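Side-chain contacts in beta-galactosidase (Geobacillus stearothermophilus, PDB 4OIF), which probably hydrolyses terminal non-reducing beta-D-galactose residues in beta-D-galactosides: residues Q590-G595 and Q608-K613; G495-T500 and E523-E528; R447-R452 and L470-M475; V543-R548 and P579-N584; A556-I561 and D572-D577. All coordinates share one frame; numbering follows the deposited sequence.

Interaction 1. Residues Q590-G595 and Q608-K613; sequences QAYYIG and QELMEK
Tyr-592 and Leu-610 make the apolar half of this contact. The two side chains run past each other in opposite directions, and the CD2 branch of Leu-610 settles obliquely against the phenol end of the ring, 3.7 Å from Tyr-592 CZ. Phe-606, one turn earlier on the same helix, also meets the tyrosine, its ring plane nearly perpendicular to that of Tyr-592.

The polar half is built round the amide of Gln-590. Tyr-592 OH donates to Gln-590 OE1 at 2.7 Å; the hydroxyl lies 38° above the carbonyl plane, so it is not directed at a lone pair. Lys-613 crosses both groups obliquely. Its CG is trans to the amide nitrogen (chi1 -162°) and the chain stays extended until the last bond, which brings Lys-613 CE to 3.2 Å from Gln-590 OE1 and Lys-613 CD to 3.7 Å from Tyr-592 OH. With a leucine in place of Gln-590, the tyrosine hydroxyl would probably be left without its acceptor, and the lysine chain without the carbonyl it crosses.

Strand 590-594 and helix 608-613 run antiparallel (171°) with their axes 12.7 Å apart, a spacing bridged by these long side chains. The sheet has helix 600-613 on one face, through Tyr-592, and helix 519-525 on the other, where Phe-525 touches Ala-591 and Tyr-593, consistent with an alpha/beta/alpha arrangement.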
# COMPACT_ATOMS: atom_id res chain seq x y z
N GLN A 590 31.65 34.26 -10.60
CA GLN A 590 31.56 33.09 -11.46
C GLN A 590 30.28 32.31 -11.22
O GLN A 590 29.82 32.22 -10.09
CB GLN A 590 32.75 32.16 -11.25
CG GLN A 590 33.87 32.37 -12.21
CD GLN A 590 34.68 31.12 -12.38
OE1 GLN A 590 35.21 30.57 -11.41
NE2 GLN A 590 34.78 30.63 -13.61
N ALA A 591 29.72 31.75 -12.29
CA ALA A 591 28.53 30.94 -12.19
C ALA A 591 28.71 29.63 -12.95
O ALA A 591 29.00 29.62 -14.14
CB ALA A 591 27.31 31.71 -12.70
N TYR A 592 28.56 28.53 -12.22
CA TYR A 592 28.64 27.19 -12.77
C TYR A 592 27.26 26.52 -12.86
O TYR A 592 26.45 26.62 -11.94
CB TYR A 592 29.54 26.31 -11.90
CG TYR A 592 30.98 26.74 -11.82
CD1 TYR A 592 31.35 27.84 -11.06
CD2 TYR A 592 31.97 26.03 -12.47
CE1 TYR A 592 32.67 28.24 -10.98
CE2 TYR A 592 33.30 26.40 -12.38
CZ TYR A 592 33.64 27.51 -11.64
OH TYR A 592 34.95 27.90 -11.55
N TYR A 593 27.02 25.80 -13.95
CA TYR A 593 25.80 25.03 -14.09
C TYR A 593 26.13 23.56 -14.28
O TYR A 593 26.92 23.21 -15.17
CB TYR A 593 24.97 25.54 -15.27
CG TYR A 593 23.56 24.98 -15.35
CD1 TYR A 593 23.27 23.89 -16.18
CD2 TYR A 593 22.52 25.53 -14.60
CE1 TYR A 593 21.98 23.38 -16.27
CE2 TYR A 593 21.22 25.02 -14.68
CZ TYR A 593 20.95 23.94 -15.51
OH TYR A 593 19.67 23.43 -15.59
N ILE A 594 25.54 22.71 -13.45
CA ILE A 594 25.73 21.27 -13.59
C ILE A 594 24.46 20.63 -14.15
O ILE A 594 23.44 20.57 -13.46
CB ILE A 594 26.08 20.61 -12.24
CG1 ILE A 594 27.40 21.15 -11.70
CG2 ILE A 594 26.16 19.12 -12.44
CD1 ILE A 594 27.64 20.86 -10.24
N GLY A 595 24.53 20.17 -15.40
CA GLY A 595 23.32 19.79 -16.12
C GLY A 595 22.68 18.44 -15.78
O GLY A 595 21.50 18.22 -16.05
N GLN A 608 36.46 20.06 -5.64
CA GLN A 608 37.86 20.10 -5.24
C GLN A 608 38.49 21.26 -5.95
O GLN A 608 39.22 22.08 -5.34
CB GLN A 608 38.60 18.82 -5.59
CG GLN A 608 39.98 18.75 -4.96
CD GLN A 608 39.92 18.79 -3.44
OE1 GLN A 608 38.98 18.26 -2.83
NE2 GLN A 608 40.91 19.42 -2.81
N GLU A 609 38.21 21.34 -7.25
CA GLU A 609 38.69 22.47 -8.04
C GLU A 609 38.18 23.78 -7.48
O GLU A 609 38.94 24.75 -7.41
CB GLU A 609 38.28 22.34 -9.50
CG GLU A 609 39.09 21.32 -10.25
CD GLU A 609 39.61 21.86 -11.55
OE1 GLU A 609 39.33 23.05 -11.84
OE2 GLU A 609 40.28 21.10 -12.28
N LEU A 610 36.92 23.83 -7.09
CA LEU A 610 36.45 25.09 -6.49
C LEU A 610 37.14 25.42 -5.15
O LEU A 610 37.32 26.59 -4.81
CB LEU A 610 34.93 25.07 -6.30
CG LEU A 610 34.18 25.39 -7.59
CD1 LEU A 610 32.66 25.32 -7.40
CD2 LEU A 610 34.59 26.77 -8.12
N MET A 611 37.55 24.39 -4.40
CA MET A 611 38.20 24.57 -3.10
C MET A 611 39.62 25.09 -3.27
O MET A 611 40.10 25.90 -2.48
CB MET A 611 38.25 23.25 -2.32
CG MET A 611 36.95 22.73 -1.72
SD MET A 611 37.14 20.98 -1.27
CE MET A 611 35.45 20.52 -0.87
N GLU A 612 40.32 24.60 -4.28
CA GLU A 612 41.63 25.13 -4.58
C GLU A 612 41.49 26.55 -5.10
O GLU A 612 42.18 27.46 -4.64
CB GLU A 612 42.36 24.23 -5.57
CG GLU A 612 42.72 22.87 -4.97
CD GLU A 612 43.17 21.86 -6.01
OE1 GLU A 612 43.18 22.19 -7.21
OE2 GLU A 612 43.50 20.72 -5.62
N LYS A 613 40.57 26.74 -6.04
CA LYS A 613 40.35 28.05 -6.66
C LYS A 613 40.03 29.13 -5.63
O LYS A 613 40.55 30.24 -5.71
CB LYS A 613 39.22 27.95 -7.68
CG LYS A 613 39.17 29.09 -8.68
CD LYS A 613 38.11 28.81 -9.76
CE LYS A 613 38.31 29.70 -10.98
NZ LYS A 613 38.37 31.14 -10.60

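Interaction 2. Residues G495-T500 and E523-E528; sequences GTLVMT and EMFGME
Met-499 and Phe-525 mark the closest backbone approach, with their CA atoms 9.0 Å apart. Strand 496-500 faces the last residues of helix 519-525; the chain then leaves helical geometry at Gly-526, with a positive phi of 61°, a conformation easiest for glycine, and enters strand 527-534.

The space between is filled by side chains whose first bonds point across it, though the end of Met-499 turns aside. Phe-525 crosses both Leu-497 and Met-499 at about a right angle, and its CZ is the atom that does most of the touching. Met-499 SD lies 3.5 Å from Phe-525 CZ, and the methionine lines the ring with its CB and CG as well, CB standing 3.7 Å from Phe-525 CZ. The sulfur is 4.6 Å from the ring centroid and 66° off the ring normal, an oblique Met-aromatic contact. Leu-497 works chiefly through one branch: its CD2 touches Phe-525 CZ at 3.8 Å and Met-524 CE at 3.5 Å. Its chi1 of 172° and the following torsion together place that branch. Were Phe-525 an alanine, Met-499 would probably lose the aromatic partner of its sulfur, and a gap is likely to open beside Leu-497.

Helix 481-492 also borders this cluster, with Val-491 against Leu-497 and Leu-487 against Met-499. All four touching residues are buried and meet through carbon and sulfur, which implies cohesion by dispersion and hydrophobic burial, with little directional constraint beyond shape.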
# COMPACT_ATOMS: atom_id res chain seq x y z
N GLY A 495 30.95 36.81 -5.99
CA GLY A 495 30.44 35.52 -5.57
C GLY A 495 30.63 34.44 -6.62
O GLY A 495 30.59 34.70 -7.82
N THR A 496 30.85 33.21 -6.16
CA THR A 496 30.87 32.04 -7.00
C THR A 496 29.61 31.21 -6.73
O THR A 496 29.39 30.75 -5.62
CB THR A 496 32.13 31.19 -6.76
OG1 THR A 496 33.28 31.90 -7.20
CG2 THR A 496 32.04 29.88 -7.50
N LEU A 497 28.77 31.06 -7.74
CA LEU A 497 27.47 30.43 -7.60
C LEU A 497 27.41 29.16 -8.41
O LEU A 497 27.85 29.15 -9.55
CB LEU A 497 26.38 31.39 -8.04
CG LEU A 497 24.95 30.86 -8.13
CD1 LEU A 497 24.40 30.42 -6.77
CD2 LEU A 497 24.07 31.91 -8.74
N VAL A 498 26.87 28.09 -7.83
CA VAL A 498 26.66 26.82 -8.54
C VAL A 498 25.19 26.42 -8.54
O VAL A 498 24.57 26.30 -7.48
CB VAL A 498 27.48 25.67 -7.92
CG1 VAL A 498 27.17 24.35 -8.61
CG2 VAL A 498 28.98 25.95 -8.01
N MET A 499 24.62 26.24 -9.72
CA MET A 499 23.26 25.74 -9.83
C MET A 499 23.22 24.50 -10.70
O MET A 499 24.22 24.12 -11.31
CB MET A 499 22.31 26.80 -10.37
CG MET A 499 21.94 27.85 -9.34
SD MET A 499 20.77 29.06 -9.96
CE MET A 499 19.50 29.01 -8.72
N THR A 500 22.06 23.86 -10.73
CA THR A 500 21.94 22.57 -11.39
C THR A 500 20.68 22.46 -12.18
O THR A 500 19.86 23.38 -12.22
CB THR A 500 21.93 21.39 -10.39
OG1 THR A 500 20.66 21.35 -9.72
CG2 THR A 500 23.08 21.48 -9.37
N GLU A 523 22.17 35.49 -18.41
CA GLU A 523 23.35 36.35 -18.40
C GLU A 523 24.40 35.83 -17.43
O GLU A 523 25.57 35.70 -17.78
CB GLU A 523 22.96 37.78 -18.03
CG GLU A 523 22.50 38.63 -19.20
CD GLU A 523 21.90 39.96 -18.74
OE1 GLU A 523 22.01 40.28 -17.53
OE2 GLU A 523 21.31 40.67 -19.58
N MET A 524 23.97 35.54 -16.21
CA MET A 524 24.86 35.07 -15.16
C MET A 524 25.64 33.84 -15.60
O MET A 524 26.88 33.82 -15.54
CB MET A 524 24.08 34.75 -13.89
CG MET A 524 23.53 35.97 -13.18
SD MET A 524 22.23 35.57 -12.02
CE MET A 524 23.16 34.51 -10.92
N PHE A 525 24.92 32.81 -16.04
CA PHE A 525 25.51 31.52 -16.34
C PHE A 525 26.04 31.42 -17.77
O PHE A 525 26.73 30.47 -18.12
CB PHE A 525 24.49 30.41 -16.08
CG PHE A 525 24.17 30.21 -14.62
CD1 PHE A 525 24.93 29.34 -13.84
CD2 PHE A 525 23.12 30.90 -14.03
CE1 PHE A 525 24.65 29.16 -12.49
CE2 PHE A 525 22.83 30.72 -12.68
CZ PHE A 525 23.60 29.85 -11.91
N GLY A 526 25.71 32.40 -18.60
CA GLY A 526 26.16 32.40 -19.98
C GLY A 526 25.66 31.19 -20.77
O GLY A 526 26.30 30.74 -21.71
N MET A 527 24.51 30.68 -20.36
CA MET A 527 23.87 29.57 -21.04
C MET A 527 22.39 29.55 -20.64
O MET A 527 21.94 30.41 -19.88
CB MET A 527 24.56 28.23 -20.69
CG MET A 527 24.90 28.02 -19.23
SD MET A 527 23.48 27.79 -18.13
CE MET A 527 22.79 26.23 -18.68
N GLU A 528 21.63 28.58 -21.16
CA GLU A 528 20.29 28.33 -20.64
C GLU A 528 19.88 26.88 -20.85
O GLU A 528 20.34 26.22 -21.79
CB GLU A 528 19.26 29.26 -21.27
CG GLU A 528 19.23 29.24 -22.79
CD GLU A 528 18.24 30.25 -23.35
OE1 GLU A 528 17.10 30.33 -22.85
OE2 GLU A 528 18.63 30.98 -24.29

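Interaction 3. Residues R447-R452 and L470-M475; sequences RPFWER and LLIAPM
Phe-449 reaches from helix 438-451 to Leu-470 and Ile-472 on strand 470-473, joining two layers of an alpha/beta fold. The helix belongs to the beta-alpha-beta crossover between the parallel strands 413-416 and 456-459, and strand 470-473 lies on the other side of 413-416. This order is consistent with the glutaminase-like fold to which the trimerisation domain is assigned.

The tight part is the distal half of one ring. Leu-470 slants across Phe-449 and brings its CD2 to 3.5 Å from Phe-449 CZ. A chi1 of 175° turns Leu-470 CG away from its own N and extends the chain toward the helix. The backbones themselves stay well apart, the nearest CA atoms, those of Phe-449 and Leu-470, being 11.4 Å from each other, so only side-chain ends meet and just 97 Å² is buried. Tyr-607 closes round the same ring edge-to-face, and Val-413 and Met-611 also touch it.

The other flank of the helix is looser and partly exposed to solvent. There Arg-447 and Glu-451, one turn apart, form a long ion pair, Arg-447 NH1 to Glu-451 OE2 at 3.9 Å, with the carboxylate oxygen in the guanidinium plane at its edge. Both charges have further partners on helix 600-613: Arg-447 bridges to Asp-600, and Glu-451 to Arg-604.

Back in the core, Ile-472 and Phe-449 point at each other from opposite directions, with Ile-472 CD1 3.7 Å from Phe-449 CE2.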
# COMPACT_ATOMS: atom_id res chain seq x y z
N ARG A 447 28.37 16.65 0.48
CA ARG A 447 29.28 15.54 0.72
C ARG A 447 30.79 15.86 0.59
O ARG A 447 31.56 15.56 1.50
CB ARG A 447 28.93 14.35 -0.19
CG ARG A 447 29.91 13.18 -0.04
CD ARG A 447 29.74 12.15 -1.12
NE ARG A 447 28.40 11.58 -1.09
CZ ARG A 447 28.01 10.64 -0.23
NH1 ARG A 447 28.88 10.17 0.67
NH2 ARG A 447 26.77 10.17 -0.26
N PRO A 448 31.23 16.46 -0.54
CA PRO A 448 32.67 16.71 -0.64
C PRO A 448 33.20 17.66 0.43
O PRO A 448 34.35 17.52 0.85
CB PRO A 448 32.83 17.34 -2.04
CG PRO A 448 31.63 16.89 -2.79
CD PRO A 448 30.52 16.86 -1.77
N PHE A 449 32.38 18.60 0.88
CA PHE A 449 32.82 19.57 1.89
C PHE A 449 32.91 18.90 3.26
O PHE A 449 33.84 19.15 4.02
CB PHE A 449 31.89 20.78 1.89
CG PHE A 449 31.93 21.55 0.60
CD1 PHE A 449 32.83 22.60 0.43
CD2 PHE A 449 31.15 21.17 -0.48
CE1 PHE A 449 32.92 23.27 -0.77
CE2 PHE A 449 31.22 21.84 -1.69
CZ PHE A 449 32.11 22.90 -1.84
N TRP A 450 31.97 18.01 3.54
CA TRP A 450 32.01 17.21 4.75
C TRP A 450 33.25 16.33 4.74
O TRP A 450 33.95 16.23 5.74
CB TRP A 450 30.74 16.35 4.88
CG TRP A 450 30.56 15.71 6.24
CD1 TRP A 450 30.11 16.32 7.39
CD2 TRP A 450 30.81 14.35 6.58
NE1 TRP A 450 30.08 15.41 8.42
CE2 TRP A 450 30.50 14.19 7.95
CE3 TRP A 450 31.27 13.24 5.87
CZ2 TRP A 450 30.64 12.97 8.62
CZ3 TRP A 450 31.41 12.03 6.52
CH2 TRP A 450 31.10 11.91 7.89
N GLU A 451 33.53 15.71 3.60
CA GLU A 451 34.67 14.81 3.47
C GLU A 451 36.01 15.55 3.61
O GLU A 451 37.03 14.94 3.89
CB GLU A 451 34.61 14.04 2.13
CG GLU A 451 33.55 12.94 2.09
CD GLU A 451 33.46 12.19 0.77
OE1 GLU A 451 34.24 12.52 -0.15
OE2 GLU A 451 32.61 11.28 0.63
N ARG A 452 35.97 16.87 3.43
CA ARG A 452 37.16 17.71 3.55
C ARG A 452 37.15 18.57 4.82
O ARG A 452 38.07 19.36 5.04
CB ARG A 452 37.27 18.62 2.33
CG ARG A 452 37.63 17.91 1.06
CD ARG A 452 39.11 17.65 0.99
NE ARG A 452 39.49 17.19 -0.34
CZ ARG A 452 40.04 16.01 -0.59
NH1 ARG A 452 40.28 15.17 0.40
NH2 ARG A 452 40.34 15.68 -1.84
N LEU A 470 31.36 30.89 -1.85
CA LEU A 470 30.78 29.86 -2.68
C LEU A 470 29.37 29.60 -2.20
O LEU A 470 29.16 29.25 -1.04
CB LEU A 470 31.61 28.59 -2.61
CG LEU A 470 31.04 27.37 -3.34
CD1 LEU A 470 30.81 27.64 -4.82
CD2 LEU A 470 31.95 26.17 -3.16
N LEU A 471 28.41 29.83 -3.10
CA LEU A 471 27.01 29.56 -2.85
C LEU A 471 26.50 28.47 -3.79
O LEU A 471 26.58 28.59 -5.02
CB LEU A 471 26.17 30.83 -3.01
CG LEU A 471 24.67 30.62 -2.81
CD1 LEU A 471 24.39 30.02 -1.44
CD2 LEU A 471 23.90 31.91 -2.98
N ILE A 472 25.98 27.40 -3.20
CA ILE A 472 25.50 26.24 -3.92
C ILE A 472 23.97 26.15 -3.81
O ILE A 472 23.44 25.91 -2.73
CB ILE A 472 26.17 24.96 -3.38
CG1 ILE A 472 27.69 25.04 -3.59
CG2 ILE A 472 25.59 23.69 -4.02
CD1 ILE A 472 28.48 23.97 -2.85
N ALA A 473 23.27 26.35 -4.92
CA ALA A 473 21.81 26.33 -4.93
C ALA A 473 21.26 25.30 -5.92
O ALA A 473 20.85 25.65 -7.02
CB ALA A 473 21.27 27.71 -5.26
N PRO A 474 21.25 24.02 -5.53
CA PRO A 474 20.81 22.96 -6.45
C PRO A 474 19.29 22.87 -6.57
O PRO A 474 18.57 23.09 -5.58
CB PRO A 474 21.37 21.69 -5.82
CG PRO A 474 22.26 22.14 -4.71
CD PRO A 474 21.77 23.47 -4.27
N MET A 475 18.80 22.51 -7.77
CA MET A 475 17.37 22.27 -7.99
C MET A 475 16.49 23.36 -7.38
O MET A 475 15.54 23.06 -6.65
CB MET A 475 16.96 20.92 -7.42
CG MET A 475 17.73 19.76 -7.98
SD MET A 475 17.17 18.19 -7.31
CE MET A 475 15.54 18.14 -8.06

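Interaction 4. Residues V543-R548 and P579-N584; sequences VHYRGR and PAVTSN
Tyr-545, which faces Val-581 across the contact, is held through its backbone: its N donates to Arg-548 O at 2.9 Å, and Arg-548 N returns a bond to Tyr-545 O. The pair closes a type I' turn, and with it the hairpin between strands 541-545 and 548-553.

Across the contact everything is apolar. Val-543 straddles the methyl of Ala-580, with CG2 3.6 Å and CG1 3.9 Å from Ala-580 CB. The valine's chi1 of 173° puts CG1 beside the carbonyl carbon and CG2 beside N, and both methyls face the alanine. The contacts of Val-581 are looser: its CG1 meets the Tyr-545 ring obliquely, 4.4 Å from Tyr-545 CE1.

A classic beta bulge sets Ala-580 and Val-581 together opposite Gly-568, and both their side chains point toward 543-548. Strand 565-570 runs between the two segments in the sheet, its Tyr-570 touching Val-543 and Ala-580, while Phe-602 and Phe-606 of helix 600-613 pack on Tyr-545 and Val-581.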
# COMPACT_ATOMS: atom_id res chain seq x y z
N VAL A 543 28.91 11.81 -18.26
CA VAL A 543 29.50 13.08 -18.64
C VAL A 543 31.03 12.98 -18.65
O VAL A 543 31.64 12.52 -17.70
CB VAL A 543 29.06 14.21 -17.68
CG1 VAL A 543 29.81 15.49 -17.99
CG2 VAL A 543 27.57 14.43 -17.79
N HIS A 544 31.64 13.40 -19.75
CA HIS A 544 33.08 13.51 -19.78
C HIS A 544 33.47 14.88 -19.28
O HIS A 544 32.99 15.91 -19.79
CB HIS A 544 33.62 13.27 -21.18
CG HIS A 544 35.08 12.95 -21.22
ND1 HIS A 544 36.05 13.92 -21.37
CD2 HIS A 544 35.73 11.77 -21.11
CE1 HIS A 544 37.24 13.34 -21.37
NE2 HIS A 544 37.07 12.04 -21.21
N TYR A 545 34.34 14.88 -18.27
CA TYR A 545 34.74 16.08 -17.56
C TYR A 545 36.15 15.88 -16.98
O TYR A 545 36.44 14.85 -16.36
CB TYR A 545 33.72 16.40 -16.46
CG TYR A 545 34.16 17.44 -15.46
CD1 TYR A 545 33.98 18.78 -15.71
CD2 TYR A 545 34.73 17.07 -14.25
CE1 TYR A 545 34.37 19.74 -14.80
CE2 TYR A 545 35.12 18.01 -13.32
CZ TYR A 545 34.94 19.34 -13.60
OH TYR A 545 35.33 20.29 -12.69
N ARG A 546 37.01 16.87 -17.21
CA ARG A 546 38.42 16.80 -16.82
C ARG A 546 39.05 15.45 -17.11
O ARG A 546 39.66 14.86 -16.23
CB ARG A 546 38.58 17.11 -15.33
CG ARG A 546 38.05 18.48 -14.90
CD ARG A 546 38.95 19.59 -15.37
NE ARG A 546 38.59 20.87 -14.78
CZ ARG A 546 37.79 21.77 -15.35
NH1 ARG A 546 37.27 21.51 -16.54
NH2 ARG A 546 37.52 22.92 -14.74
N GLY A 547 38.87 14.96 -18.33
CA GLY A 547 39.49 13.72 -18.77
C GLY A 547 38.87 12.41 -18.29
O GLY A 547 39.31 11.32 -18.67
N ARG A 548 37.84 12.50 -17.46
CA ARG A 548 37.24 11.28 -16.92
C ARG A 548 35.77 11.17 -17.36
O ARG A 548 35.14 12.18 -17.68
CB ARG A 548 37.39 11.27 -15.39
CG ARG A 548 36.96 10.01 -14.65
CD ARG A 548 36.92 10.28 -13.14
NE ARG A 548 36.52 9.13 -12.31
CZ ARG A 548 35.29 8.60 -12.30
NH1 ARG A 548 34.34 9.08 -13.09
NH2 ARG A 548 35.00 7.58 -11.50
N PRO A 579 26.90 20.11 -24.26
CA PRO A 579 27.36 20.50 -22.92
C PRO A 579 26.51 20.00 -21.75
O PRO A 579 25.28 20.11 -21.77
CB PRO A 579 27.30 22.04 -22.95
CG PRO A 579 27.25 22.39 -24.37
CD PRO A 579 26.53 21.29 -25.05
N ALA A 580 27.19 19.49 -20.73
CA ALA A 580 26.54 19.09 -19.48
C ALA A 580 27.01 19.97 -18.31
O ALA A 580 26.23 20.26 -17.39
CB ALA A 580 26.84 17.64 -19.20
N VAL A 581 28.27 20.40 -18.32
CA VAL A 581 28.76 21.24 -17.23
C VAL A 581 29.40 22.50 -17.78
O VAL A 581 30.26 22.44 -18.66
CB VAL A 581 29.79 20.51 -16.36
CG1 VAL A 581 30.33 21.46 -15.29
CG2 VAL A 581 29.17 19.31 -15.72
N THR A 582 28.97 23.65 -17.25
CA THR A 582 29.43 24.95 -17.76
C THR A 582 29.92 25.89 -16.66
O THR A 582 29.50 25.78 -15.50
CB THR A 582 28.31 25.68 -18.55
OG1 THR A 582 27.29 26.12 -17.65
CG2 THR A 582 27.70 24.78 -19.58
N SER A 583 30.80 26.81 -17.03
CA SER A 583 31.27 27.87 -16.14
C SER A 583 31.23 29.20 -16.86
O SER A 583 31.39 29.26 -18.07
CB SER A 583 32.70 27.60 -15.64
OG SER A 583 33.64 27.82 -16.68
N ASN A 584 31.04 30.27 -16.11
CA ASN A 584 30.92 31.57 -16.73
C ASN A 584 31.29 32.72 -15.81
O ASN A 584 30.75 32.85 -14.71
CB ASN A 584 29.51 31.74 -17.25
CG ASN A 584 29.36 32.95 -18.11
OD1 ASN A 584 29.97 33.04 -19.17
ND2 ASN A 584 28.52 33.88 -17.68

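Interaction 5. Residues A556-I561 and D572-D577; sequences ATVIKI and DDFYAD
Val-558 and Tyr-575 bring the two backbones closest, CA to CA 6.8 Å, where strand 555-561 passes the type I turn that runs from Asp-573 to Ala-576.

The tyrosine carries most of the contact. Its CG sits in the crowded position between the backbone N and the carbonyl carbon (chi1 39°), which lays the ring along the strand so that it meets two residues on the same side of it. Val-558 CG2 lies near the ring's inner end, 4.0 Å from Tyr-575 CD1, and Ala-556 CB lies against the outer end, 3.6 Å from Tyr-575 CE2. The hydroxyl is not idle: it bonds to Asp-533 OD2 on strand 527-534. Phe-574 adds a lighter touch, its CZ 4.4 Å from Val-558 CG2. The two aromatic residues also brace each other, for Tyr-575 CD1 stands 3.3 Å above the plane of the Phe-574 ring and over its centre.

The turn is fixed from within. Phe-574 N donates to Asp-573 OD1 at 2.8 Å on the anti side of the carboxylate, and Ala-576 N bonds to Asp-573 O at 3.0 Å.

Asp-573 OD2 makes a salt bridge to Arg-338 of the second subunit, whose Arg-386 packs on Phe-574, so the turn takes part in the trimer interface. Within the chain, strand 555-561 pairs antiparallel with 527-534, and the turn fills the connection between strands 565-570 and 579-586.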
# COMPACT_ATOMS: atom_id res chain seq x y z
N ALA A 556 18.95 14.69 -16.93
CA ALA A 556 19.91 15.38 -17.77
C ALA A 556 19.28 16.68 -18.23
O ALA A 556 18.06 16.80 -18.28
CB ALA A 556 20.31 14.53 -18.95
N THR A 557 20.11 17.65 -18.55
CA THR A 557 19.58 18.89 -19.09
C THR A 557 20.23 19.23 -20.43
O THR A 557 21.45 19.32 -20.53
CB THR A 557 19.80 20.07 -18.12
OG1 THR A 557 19.36 19.71 -16.80
CG2 THR A 557 19.02 21.29 -18.60
N VAL A 558 19.42 19.42 -21.47
CA VAL A 558 19.96 19.89 -22.73
C VAL A 558 20.25 21.38 -22.58
O VAL A 558 19.42 22.13 -22.08
CB VAL A 558 19.00 19.63 -23.92
CG1 VAL A 558 19.59 20.18 -25.21
CG2 VAL A 558 18.74 18.13 -24.09
N ILE A 559 21.43 21.81 -23.00
CA ILE A 559 21.89 23.18 -22.74
C ILE A 559 22.29 23.98 -23.99
O ILE A 559 23.01 23.50 -24.86
CB ILE A 559 23.09 23.15 -21.78
CG1 ILE A 559 22.64 22.72 -20.38
CG2 ILE A 559 23.81 24.50 -21.75
CD1 ILE A 559 23.77 22.19 -19.52
N LYS A 560 21.81 25.21 -24.06
CA LYS A 560 22.20 26.16 -25.09
C LYS A 560 23.29 27.12 -24.57
O LYS A 560 23.07 27.86 -23.61
CB LYS A 560 20.98 26.96 -25.54
CG LYS A 560 21.22 27.98 -26.64
CD LYS A 560 19.96 28.82 -26.84
CE LYS A 560 19.92 29.52 -28.19
NZ LYS A 560 18.56 30.12 -28.40
N ILE A 561 24.46 27.10 -25.21
CA ILE A 561 25.61 27.91 -24.76
C ILE A 561 25.60 29.33 -25.31
O ILE A 561 25.32 29.56 -26.49
CB ILE A 561 26.95 27.26 -25.17
CG1 ILE A 561 27.11 25.91 -24.49
CG2 ILE A 561 28.12 28.18 -24.84
CD1 ILE A 561 26.98 25.98 -23.00
N ASP A 572 26.27 10.03 -24.37
CA ASP A 572 25.37 9.08 -25.01
C ASP A 572 24.00 9.73 -25.20
O ASP A 572 23.84 10.91 -24.91
CB ASP A 572 25.27 7.81 -24.16
CG ASP A 572 25.07 6.56 -25.01
OD1 ASP A 572 24.70 6.70 -26.20
OD2 ASP A 572 25.27 5.45 -24.47
N ASP A 573 23.04 8.96 -25.70
CA ASP A 573 21.69 9.43 -26.02
C ASP A 573 21.71 10.57 -27.05
O ASP A 573 22.77 10.92 -27.57
CB ASP A 573 20.94 9.87 -24.76
CG ASP A 573 19.46 9.50 -24.78
OD1 ASP A 573 18.82 9.57 -25.84
OD2 ASP A 573 18.93 9.14 -23.70
N PHE A 574 20.55 11.14 -27.36
CA PHE A 574 20.45 12.04 -28.51
C PHE A 574 21.19 13.36 -28.28
O PHE A 574 21.50 14.05 -29.25
CB PHE A 574 18.97 12.31 -28.88
CG PHE A 574 18.22 13.20 -27.92
CD1 PHE A 574 17.56 12.65 -26.82
CD2 PHE A 574 18.12 14.56 -28.15
CE1 PHE A 574 16.84 13.47 -25.94
CE2 PHE A 574 17.40 15.39 -27.28
CZ PHE A 574 16.77 14.84 -26.16
N TYR A 575 21.48 13.71 -27.03
CA TYR A 575 22.22 14.93 -26.75
C TYR A 575 23.69 14.64 -26.45
O TYR A 575 24.37 15.44 -25.80
CB TYR A 575 21.58 15.69 -25.59
CG TYR A 575 21.06 14.83 -24.46
CD1 TYR A 575 19.77 14.31 -24.49
CD2 TYR A 575 21.86 14.55 -23.34
CE1 TYR A 575 19.29 13.54 -23.46
CE2 TYR A 575 21.38 13.78 -22.31
CZ TYR A 575 20.08 13.28 -22.38
OH TYR A 575 19.58 12.50 -21.36
N ALA A 576 24.17 13.50 -26.93
CA ALA A 576 25.57 13.14 -26.79
C ALA A 576 26.49 14.23 -27.37
O ALA A 576 26.17 14.86 -28.37
CB ALA A 576 25.84 11.82 -27.45
N ASP A 577 27.62 14.44 -26.68
CA ASP A 577 28.64 15.42 -27.06
C ASP A 577 28.14 16.86 -27.00
O ASP A 577 28.75 17.75 -27.59
CB ASP A 577 29.20 15.12 -28.45
CG ASP A 577 29.81 13.74 -28.55
OD1 ASP A 577 30.45 13.29 -27.57
OD2 ASP A 577 29.65 13.10 -29.59

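In the fold
Interactions 1 to 4 all draw on one mixed sheet. Interaction 1 is central, its centre about 10 Å from those of interactions 2 and 3: strand 589-594 pairs with 496-500, which in turn pairs with 470-473, while Gln-608 OE1 bonds to Arg-452 NE at 2.8 Å. Interaction 4 joins through Gly-595 N to Ala-580 O. Interaction 5 joins strand 555-561 of a separate two-stranded sheet, paired with 527-534, to a loop of the mixed sheet; nested within the loop closed by interaction 4, it touches that contact through Ile-559 and Ile-561. All five fall in the trimerisation domain, away from the zinc site and the predicted catalytic glutamates, Glu-158 and Glu-322.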